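3',5'-cyclic-nucleotide phosphodiesterase 1 (Saccharomyces cerevisiae S288C, PDB 4OJX) is a low-affinity class-II cyclic-nucleotide phosphodiesterase of the metallo-hydrolase clan that holds two zinc ions. Local coordinates at residues Ser225-Phe230 with Gly243-Asp248; Glu279-Leu284 with Tyr292-Pro297. All coordinates share one frame; numbering follows the deposited sequence.

Contact 1 of 2, residues Ser225-Phe230 with Gly243-Asp248; sequences STFYIF and GDVEQD. With ZN (zinc ion), chain D; ZN (zinc ion), chain E; 5GP (guanosine-5'-monophosphate), chain C.
Ser225 turns OG opposite its own backbone N (chi1 -177°), which carries the hydroxyl to the backbone of Gly243 and Asp244, while Phe227, with CG opposite its carbonyl carbon (chi1 -77°), lays its ring beside Val245. In a fold consistent with the metallo-beta-lactamase-like architecture of its clan, the contact sets strand 222-232 against the loop that leaves strand 238-242 for the dizinc site. The backbone evidence is one bond: Gly243 N donates to Thr226 O over 2.8 Å, with an N-H...O angle of 148°, continuing the antiparallel pairing just past the end of strand 238-242. Ser225 OG adds a weak bond to Asp244 O at 2.8 Å. On the apolar side, Phe227 and Val245 cross at about a right angle; Val245 CG1 lies in the ring plane at the Phe227 edge, and Phe227 CE1 comes within 3.8 Å of Val245 CB. The Asp244 side chain leaves away from the strand, and its carboxylate binds the metals. His128, His130, Asp132, His133, His213 and His326 are further ligands, a water bridges both zincs, and one phosphate oxygen of guanosine-5'-monophosphate binds each. Asp244 OD2 bridges both zinc ions, at 2.2 Å from the chain D zinc and 2.1 Å from the chain E zinc.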
loop_
_atom_site.group_PDB
_atom_site.type_symbol
_atom_site.label_atom_id
_atom_site.label_comp_id
_atom_site.label_asym_id
_atom_site.label_seq_id
_atom_site.Cartn_x
_atom_site.Cartn_y
_atom_site.Cartn_z
ATOM N N SER A 225 6.820 20.019 -1.550
ATOM C CA SER A 225 7.507 18.828 -1.132
ATOM C C SER A 225 8.766 19.256 -0.373
ATOM O O SER A 225 8.922 20.439 -0.029
ATOM C CB SER A 225 7.769 17.970 -2.362
ATOM O OG SER A 225 8.379 16.736 -2.050
ATOM N N THR A 226 9.639 18.294 -0.083
ATOM C CA THR A 226 10.806 18.545 0.758
ATOM C C THR A 226 11.995 17.771 0.239
ATOM O O THR A 226 11.844 16.632 -0.202
ATOM C CB THR A 226 10.545 18.055 2.204
ATOM O OG1 THR A 226 9.242 18.457 2.628
ATOM C CG2 THR A 226 11.582 18.595 3.202
ATOM N N PHE A 227 13.165 18.399 0.303
ATOM C CA PHE A 227 14.447 17.708 0.183
ATOM C C PHE A 227 15.068 17.670 1.574
ATOM O O PHE A 227 15.058 18.678 2.298
ATOM C CB PHE A 227 15.408 18.493 -0.711
ATOM C CG PHE A 227 15.154 18.388 -2.197
ATOM C CD1 PHE A 227 14.030 17.759 -2.748
ATOM C CD2 PHE A 227 16.073 18.974 -3.060
ATOM C CE1 PHE A 227 13.871 17.698 -4.127
ATOM C CE2 PHE A 227 15.912 18.919 -4.430
ATOM C CZ PHE A 227 14.811 18.282 -4.967
ATOM N N TYR A 228 15.634 16.527 1.942
ATOM C CA TYR A 228 16.345 16.396 3.208
ATOM C C TYR A 228 17.826 16.190 2.997
ATOM O O TYR A 228 18.231 15.301 2.251
ATOM C CB TYR A 228 15.800 15.208 3.988
ATOM C CG TYR A 228 14.431 15.407 4.594
ATOM C CD1 TYR A 228 14.263 16.170 5.742
ATOM C CD2 TYR A 228 13.308 14.808 4.030
ATOM C CE1 TYR A 228 13.019 16.342 6.316
ATOM C CE2 TYR A 228 12.056 14.971 4.589
ATOM C CZ TYR A 228 11.917 15.744 5.737
ATOM O OH TYR A 228 10.694 15.933 6.339
ATOM N N ILE A 229 18.646 17.001 3.665
ATOM C CA ILE A 229 20.074 16.723 3.772
ATOM C C ILE A 229 20.326 16.049 5.115
ATOM O O ILE A 229 19.889 16.553 6.160
ATOM C CB ILE A 229 20.931 18.004 3.690
ATOM C CG1 ILE A 229 20.565 18.829 2.448
ATOM C CG2 ILE A 229 22.416 17.646 3.728
ATOM C CD1 ILE A 229 21.306 20.151 2.338
ATOM N N PHE A 230 21.016 14.911 5.082
ATOM C CA PHE A 230 21.522 14.267 6.293
ATOM C C PHE A 230 23.040 14.373 6.296
ATOM O O PHE A 230 23.695 13.956 5.346
ATOM C CB PHE A 230 21.075 12.806 6.384
ATOM C CG PHE A 230 19.591 12.644 6.522
ATOM C CD1 PHE A 230 18.776 12.557 5.393
ATOM C CD2 PHE A 230 18.995 12.640 7.774
ATOM C CE1 PHE A 230 17.395 12.428 5.527
ATOM C CE2 PHE A 230 17.618 12.506 7.908
ATOM C CZ PHE A 230 16.815 12.408 6.783
ATOM N N GLY A 243 12.052 14.366 -1.823
ATOM C CA GLY A 243 10.663 14.119 -2.167
ATOM C C GLY A 243 10.401 14.463 -3.622
ATOM O O GLY A 243 11.261 15.045 -4.295
ATOM N N ASP A 244 9.200 14.121 -4.092
ATOM C CA ASP A 244 8.760 14.379 -5.471
ATOM C C ASP A 244 8.978 15.874 -5.758
ATOM O O ASP A 244 8.795 16.720 -4.867
ATOM C CB ASP A 244 7.251 14.058 -5.690
ATOM C CG ASP A 244 6.831 12.592 -5.361
ATOM O OD1 ASP A 244 7.810 11.842 -5.017
ATOM O OD2 ASP A 244 5.530 12.256 -5.406
ATOM N N VAL A 245 9.335 16.204 -6.990
ATOM C CA VAL A 245 9.734 17.575 -7.298
ATOM C C VAL A 245 9.601 17.857 -8.785
ATOM O O VAL A 245 9.747 16.959 -9.622
ATOM C CB VAL A 245 11.183 17.846 -6.801
ATOM C CG1 VAL A 245 12.193 16.956 -7.528
ATOM C CG2 VAL A 245 11.562 19.321 -6.936
ATOM N N GLU A 246 9.323 19.121 -9.099
ATOM C CA GLU A 246 9.373 19.622 -10.476
ATOM C C GLU A 246 10.267 20.855 -10.512
ATOM O O GLU A 246 10.532 21.470 -9.482
ATOM C CB GLU A 246 7.972 19.986 -10.974
ATOM C CG GLU A 246 7.315 21.100 -10.178
ATOM C CD GLU A 246 6.025 21.627 -10.785
ATOM O OE1 GLU A 246 5.451 22.552 -10.177
ATOM O OE2 GLU A 246 5.585 21.118 -11.838
ATOM N N GLN A 247 10.721 21.215 -11.706
ATOM C CA GLN A 247 11.411 22.486 -11.898
ATOM C C GLN A 247 10.506 23.623 -11.400
ATOM O O GLN A 247 9.288 23.585 -11.583
ATOM C CB GLN A 247 11.735 22.671 -13.384
ATOM C CG GLN A 247 12.426 23.981 -13.740
ATOM C CD GLN A 247 12.575 24.220 -15.236
ATOM O OE1 GLN A 247 13.244 25.165 -15.654
ATOM N NE2 GLN A 247 11.951 23.376 -16.046
ATOM N N ASP A 248 11.094 24.631 -10.767
ATOM C CA ASP A 248 10.306 25.789 -10.351
ATOM C C ASP A 248 9.669 26.466 -11.555
ATOM O O ASP A 248 10.307 26.608 -12.598
ATOM C CB ASP A 248 11.178 26.774 -9.586
ATOM C CG ASP A 248 11.793 26.148 -8.359
ATOM O OD1 ASP A 248 11.054 25.535 -7.564
ATOM O OD2 ASP A 248 13.015 26.262 -8.191
HETATM ZN ZN ZN D . 3.626 13.272 -4.824
HETATM ZN ZN ZN E . 5.118 10.195 -5.099
HETATM P P 5GP C . 2.735 11.360 -7.451
HETATM O O1P 5GP C . 2.753 11.348 -8.921
HETATM O O2P 5GP C . 2.927 12.730 -6.853
HETATM O O3P 5GP C . 3.669 10.318 -6.898
HETATM O "O5'" 5GP C . 1.252 10.916 -7.141
HETATM C "C5'" 5GP C . 0.160 11.756 -7.652
HETATM C "C4'" 5GP C . -0.441 11.330 -9.033
HETATM O "O4'" 5GP C . -1.498 12.251 -9.410
HETATM C "C3'" 5GP C . 0.585 11.441 -10.164
HETATM O "O3'" 5GP C . 0.936 10.127 -10.605
HETATM C "C2'" 5GP C . -0.053 12.214 -11.310
HETATM O "O2'" 5GP C . -0.083 11.400 -12.507
HETATM C "C1'" 5GP C . -1.476 12.477 -10.853
HETATM N N9 5GP C . -1.898 13.884 -11.180
HETATM C C8 5GP C . -1.541 14.952 -10.466
HETATM N N7 5GP C . -2.089 16.029 -11.015
HETATM C C5 5GP C . -2.786 15.639 -12.079
HETATM C C6 5GP C . -3.508 16.341 -12.958
HETATM O O6 5GP C . -3.614 17.564 -12.863
HETATM N N1 5GP C . -4.159 15.685 -14.008
HETATM C C2 5GP C . -4.028 14.298 -14.099
HETATM N N2 5GP C . -4.634 13.656 -15.091
HETATM N N3 5GP C . -3.288 13.640 -13.187
HETATM C C4 5GP C . -2.672 14.305 -12.185
HETATM O O HOH W 1 3.510 11.287 -4.575
#

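Contact 2 of 2, residues Glu279-Leu284 with Tyr292-Pro297; sequences ECSCPL and YGHLSP. With 5GP (guanosine-5'-monophosphate), chain C.
Glu279 and His294 form a His-carboxylate hydrogen bond beside the dizinc site, where the loop after strand 273-279 meets the one leading into helix 297-311. Among the polar contacts, His294 ND1 donates to Glu279 OE1 over 2.7 Å at an angle of 177°; the acceptor lies in the ring plane and uses its syn lone pair, although carboxylate and ring planes are 46° apart. Glu279 reaches this place by a bent chain, CG set between its backbone N and carbonyl carbon (chi1 70°). The other oxygen, OE2, is gripped by three donors. Leu295 N comes steeply from one face of the carboxylate, 3.0 Å from Glu279 OE2; Ser281 OG comes from the other face, and Ser281 N meets the anti side, nearer the plane and on the same side as OG. These bonds limit rotation of the carboxylate and thereby orient the imidazole. Cys282 N adds a weak bond to Leu295 O.

Contacts over the ring come from Ser281: its CB stands 4.2 Å from the His294 ring centroid in a CH-pi contact, with OG over the same ring and hydrogen-bonded to His326.

Apolar and backbone packing joins the far ends. Cys280 SG lies 3.7 Å from Pro297 CD, and Leu284 CD2 also packs on the proline ring, whose other neighbours include Leu344 and Leu347 of helix 336-350. Cys282 O, buried without a conventional partner, receives a CA-H...O contact from Ser296 CA at 3.3 Å.

The other imidazole nitrogen faces the ligand, which Lys328 also holds: His294 NE2 makes a very short 2.5 Å hydrogen bond to O1P of guanosine-5'-monophosphate.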
loop_
_atom_site.group_PDB
_atom_site.type_symbol
_atom_site.label_atom_id
_atom_site.label_comp_id
_atom_site.label_asym_id
_atom_site.label_seq_id
_atom_site.Cartn_x
_atom_site.Cartn_y
_atom_site.Cartn_z
ATOM N N GLU A 279 14.093 11.852 -7.762
ATOM C CA GLU A 279 13.215 11.227 -8.729
ATOM C C GLU A 279 13.592 11.499 -10.180
ATOM O O GLU A 279 14.150 12.545 -10.527
ATOM C CB GLU A 279 11.769 11.668 -8.525
ATOM C CG GLU A 279 11.468 13.122 -8.877
ATOM C CD GLU A 279 10.071 13.275 -9.430
ATOM O OE1 GLU A 279 9.186 13.733 -8.681
ATOM O OE2 GLU A 279 9.857 12.911 -10.609
ATOM N N CYS A 280 13.228 10.549 -11.029
ATOM C CA CYS A 280 12.967 10.857 -12.420
ATOM C C CYS A 280 11.756 10.018 -12.790
ATOM O O CYS A 280 11.893 8.888 -13.260
ATOM C CB CYS A 280 14.169 10.555 -13.312
ATOM S SG CYS A 280 14.006 11.307 -14.947
ATOM N N SER A 281 10.563 10.550 -12.532
ATOM C CA SER A 281 9.345 9.747 -12.661
ATOM C C SER A 281 9.085 9.257 -14.071
ATOM O O SER A 281 8.554 8.165 -14.253
ATOM C CB SER A 281 8.118 10.530 -12.196
ATOM O OG SER A 281 8.139 10.784 -10.806
ATOM N N CYS A 282 9.437 10.081 -15.055
ATOM C CA CYS A 282 9.025 9.859 -16.441
ATOM C C CYS A 282 10.204 9.914 -17.394
ATOM O O CYS A 282 11.179 10.626 -17.127
ATOM C CB CYS A 282 8.044 10.938 -16.873
ATOM S SG CYS A 282 6.568 11.025 -15.859
ATOM N N PRO A 283 10.121 9.176 -18.521
ATOM C CA PRO A 283 11.135 9.256 -19.575
ATOM C C PRO A 283 10.931 10.511 -20.419
ATOM O O PRO A 283 9.974 11.261 -20.210
ATOM C CB PRO A 283 10.837 8.018 -20.411
ATOM C CG PRO A 283 9.351 7.909 -20.326
ATOM C CD PRO A 283 9.040 8.240 -18.887
ATOM N N LEU A 284 11.823 10.729 -21.378
ATOM C CA LEU A 284 11.711 11.880 -22.269
ATOM C C LEU A 284 10.429 11.945 -23.092
ATOM O O LEU A 284 9.949 13.041 -23.397
ATOM C CB LEU A 284 12.912 11.939 -23.201
ATOM C CG LEU A 284 14.205 12.399 -22.534
ATOM C CD1 LEU A 284 15.350 12.224 -23.514
ATOM C CD2 LEU A 284 14.105 13.840 -22.042
ATOM N N TYR A 292 3.206 15.843 -14.699
ATOM C CA TYR A 292 2.822 16.939 -13.799
ATOM C C TYR A 292 3.325 16.800 -12.351
ATOM O O TYR A 292 3.001 15.838 -11.650
ATOM C CB TYR A 292 1.302 17.155 -13.793
ATOM C CG TYR A 292 0.699 17.610 -15.109
ATOM C CD1 TYR A 292 -0.539 17.118 -15.529
ATOM C CD2 TYR A 292 1.356 18.532 -15.934
ATOM C CE1 TYR A 292 -1.105 17.527 -16.727
ATOM C CE2 TYR A 292 0.797 18.946 -17.137
ATOM C CZ TYR A 292 -0.432 18.441 -17.526
ATOM O OH TYR A 292 -0.994 18.849 -18.715
ATOM N N GLY A 293 4.114 17.783 -11.921
ATOM C CA GLY A 293 4.710 17.809 -10.585
ATOM C C GLY A 293 6.004 17.016 -10.452
ATOM O O GLY A 293 6.516 16.855 -9.346
ATOM N N HIS A 294 6.541 16.531 -11.574
ATOM C CA HIS A 294 7.666 15.594 -11.562
ATOM C C HIS A 294 8.752 15.990 -12.510
ATOM O O HIS A 294 8.632 16.993 -13.231
ATOM C CB HIS A 294 7.176 14.191 -11.912
ATOM C CG HIS A 294 6.285 13.590 -10.871
ATOM N ND1 HIS A 294 6.708 13.340 -9.616
ATOM C CD2 HIS A 294 4.961 13.197 -10.928
ATOM C CE1 HIS A 294 5.702 12.814 -8.910
ATOM N NE2 HIS A 294 4.631 12.728 -9.715
ATOM N N LEU A 295 9.809 15.184 -12.517
ATOM C CA LEU A 295 10.928 15.353 -13.431
ATOM C C LEU A 295 10.915 14.321 -14.546
ATOM O O LEU A 295 10.402 13.210 -14.394
ATOM C CB LEU A 295 12.271 15.286 -12.686
ATOM C CG LEU A 295 12.519 16.301 -11.571
ATOM C CD1 LEU A 295 13.839 16.001 -10.872
ATOM C CD2 LEU A 295 12.505 17.741 -12.073
ATOM N N SER A 296 11.478 14.728 -15.681
ATOM C CA SER A 296 11.888 13.825 -16.750
ATOM C C SER A 296 13.393 14.030 -16.922
ATOM O O SER A 296 13.955 14.923 -16.287
ATOM C CB SER A 296 11.131 14.130 -18.046
ATOM O OG SER A 296 11.653 15.299 -18.645
ATOM N N PRO A 297 14.058 13.213 -17.766
ATOM C CA PRO A 297 15.515 13.297 -17.799
ATOM C C PRO A 297 16.091 14.671 -18.138
ATOM O O PRO A 297 17.109 15.049 -17.552
ATOM C CB PRO A 297 15.895 12.245 -18.850
ATOM C CG PRO A 297 14.820 11.215 -18.693
ATOM C CD PRO A 297 13.585 12.054 -18.546
HETATM P P 5GP C . 2.735 11.360 -7.451
HETATM O O1P 5GP C . 2.753 11.348 -8.921
HETATM O O2P 5GP C . 2.927 12.730 -6.853
HETATM O O3P 5GP C . 3.669 10.318 -6.898
HETATM O "O5'" 5GP C . 1.252 10.916 -7.141
HETATM C "C5'" 5GP C . 0.160 11.756 -7.652
HETATM C "C4'" 5GP C . -0.441 11.330 -9.033
HETATM O "O4'" 5GP C . -1.498 12.251 -9.410
HETATM C "C3'" 5GP C . 0.585 11.441 -10.164
HETATM O "O3'" 5GP C . 0.936 10.127 -10.605
HETATM C "C2'" 5GP C . -0.053 12.214 -11.310
HETATM O "O2'" 5GP C . -0.083 11.400 -12.507
HETATM C "C1'" 5GP C . -1.476 12.477 -10.853
HETATM N N9 5GP C . -1.898 13.884 -11.180
HETATM C C8 5GP C . -1.541 14.952 -10.466
HETATM N N7 5GP C . -2.089 16.029 -11.015
HETATM C C5 5GP C . -2.786 15.639 -12.079
HETATM C C6 5GP C . -3.508 16.341 -12.958
HETATM O O6 5GP C . -3.614 17.564 -12.863
HETATM N N1 5GP C . -4.159 15.685 -14.008
HETATM C C2 5GP C . -4.028 14.298 -14.099
HETATM N N2 5GP C . -4.634 13.656 -15.091
HETATM N N3 5GP C . -3.288 13.640 -13.187
HETATM C C4 5GP C . -2.672 14.305 -12.185
#

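Overall arrangement
From the N terminus, the chain first builds most of the eight-stranded sheet and reaches the second, seven-stranded sheet before meeting contact 1. There, residues 225-230 and 243-248 close the turn between antiparallel strands 222-232 and 238-242. Helix 256-267 and strand 273-279 follow, and contact 2 then closes the short excursion through helix 288-291. The two closures run in series, neither nested nor crossed. Their centres are 13 Å apart, yet they touch. Val245 N lies 3.0 Å from Glu279 OE1, a probable hydrogen bond. Packing adds to it, with Val245 O 3.5 Å from Leu295 CG. Together they join neighbouring strand ends of one sheet beside the phosphate of one guanosine-5'-monophosphate.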